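Local coordinates for uncharacterized NTF2-like protein (Cytophaga hutchinsonii ATCC 33406, PDB 3F40) that is of unknown function but adopts an NTF2-like, SnoaL-related fold and assembles as a two-chain unit, at residues A[105-108]-A[109-112]. Sequence-based numbering, arbitrary orientation.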
# COMPACT_ATOMS: atom_id res chain seq x y z
N TYR A 105 -0.45 1.52 5.81
CA TYR A 105 0.69 2.35 5.40
C TYR A 105 0.23 3.75 5.06
O TYR A 105 -0.58 3.92 4.16
CB TYR A 105 1.37 1.76 4.16
CG TYR A 105 1.88 0.37 4.28
CD1 TYR A 105 1.04 -0.71 4.11
CD2 TYR A 105 3.22 0.12 4.52
CE1 TYR A 105 1.52 -2.00 4.20
CE2 TYR A 105 3.71 -1.15 4.58
CZ TYR A 105 2.84 -2.22 4.44
OH TYR A 105 3.33 -3.51 4.47
N PHE A 106 0.80 4.73 5.74
CA PHE A 106 0.54 6.13 5.46
C PHE A 106 1.46 7.02 6.26
O PHE A 106 2.10 6.56 7.20
CB PHE A 106 -0.93 6.53 5.73
CG PHE A 106 -1.41 6.39 7.16
CD1 PHE A 106 -2.02 5.23 7.56
CD2 PHE A 106 -1.35 7.46 8.04
CE1 PHE A 106 -2.51 5.10 8.84
CE2 PHE A 106 -1.83 7.30 9.33
CZ PHE A 106 -2.41 6.13 9.71
N ASP A 107 1.51 8.28 5.85
CA ASP A 107 2.28 9.30 6.56
C ASP A 107 1.37 9.93 7.63
O ASP A 107 0.41 10.62 7.29
CB ASP A 107 2.77 10.36 5.58
CG ASP A 107 3.44 11.54 6.24
OD1 ASP A 107 3.66 11.53 7.46
OD2 ASP A 107 3.73 12.50 5.46
N PRO A 108 1.61 9.66 8.92
CA PRO A 108 0.69 10.16 9.93
C PRO A 108 0.97 11.58 10.39
O PRO A 108 0.23 12.10 11.23
CB PRO A 108 0.97 9.22 11.09
CG PRO A 108 2.49 9.02 10.98
CD PRO A 108 2.72 8.90 9.50
N ARG A 109 1.97 12.24 9.83
CA ARG A 109 2.36 13.56 10.37
C ARG A 109 1.22 14.59 10.40
O ARG A 109 1.13 15.36 11.37
CB ARG A 109 3.61 14.10 9.66
CG ARG A 109 4.87 13.35 9.98
CD ARG A 109 6.04 13.84 9.17
NE ARG A 109 5.80 13.62 7.75
CZ ARG A 109 6.47 14.19 6.76
NH1 ARG A 109 7.45 15.03 7.01
NH2 ARG A 109 6.13 13.94 5.51
N PRO A 110 0.34 14.64 9.40
CA PRO A 110 -0.74 15.63 9.44
C PRO A 110 -1.63 15.48 10.66
O PRO A 110 -2.31 16.43 11.05
CB PRO A 110 -1.50 15.35 8.15
CG PRO A 110 -0.46 14.74 7.23
CD PRO A 110 0.39 13.92 8.12
N LEU A 111 -1.64 14.29 11.26
CA LEU A 111 -2.52 14.05 12.41
C LEU A 111 -2.01 14.70 13.69
O LEU A 111 -2.75 14.80 14.69
CB LEU A 111 -2.67 12.55 12.68
CG LEU A 111 -3.20 11.72 11.53
CD1 LEU A 111 -3.16 10.24 11.88
CD2 LEU A 111 -4.62 12.19 11.18
N PHE A 112 -0.75 15.14 13.69
CA PHE A 112 -0.12 15.70 14.91
C PHE A 112 -0.14 17.21 14.92
O PHE A 112 0.23 17.86 15.92
CB PHE A 112 1.31 15.21 15.05
CG PHE A 112 1.42 13.73 15.31
CD1 PHE A 112 1.41 13.23 16.60
CD2 PHE A 112 1.52 12.84 14.26
CE1 PHE A 112 1.55 11.90 16.83
CE2 PHE A 112 1.61 11.48 14.49
CZ PHE A 112 1.62 11.02 15.77
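Asp107 and Arg109, two residues apart, are clamped side-on: Arg109 NE reaches Asp107 OD1 at 3.0 Å, and Arg109 NH2 reaches Asp107 OD2 at 2.8 Å. Both oxygens are approached on their syn sides and lie close to the guanidinium plane, although the two flat groups are tilted 26° apart. A bend in the arginine chain (chi3 -63°) folds the guanidinium back to the carboxylate. OD1 does double duty, also accepting the backbone N-H of Arg109, with Arg109 N to Asp107 OD1 3.0 Å; this donor comes from well above the carboxylate plane. That bond closes an Asx turn: with chi1 at 173° the carboxylate lies opposite the Asp107 nitrogen and beside its carbonyl carbon, within reach of the Arg109 N-H. With an alanine here, both the turn-closing acceptor and the carboxylate would be gone, and the guanidinium is likely to lose its charged mate and swing more freely.

The turn starts just after the strand 98-105 of the NTF2-like sheet, where the C-terminal tail turns with helical backbone angles. Pro108 O takes Leu111 N at 2.9 Å and Arg109 O takes Phe112 N at 3.0 Å, two successive i-to-i+3 bonds. Leu111 CD1 sits at the ring edge of Phe106, 4.1 Å from Phe106 CE2, the two side chains crossing at about a right angle. Phe112 brings CE2 to 4.1 Å from Pro108 CB.

Farther out, Phe106 and Leu111 both rest on Met41 and Met81, and Pro40 touches Phe106 and Pro108. Across the dimer, Asp107 and Arg109 pack on Pro108 of the second subunit, while Pro108 meets that subunit's Asp107.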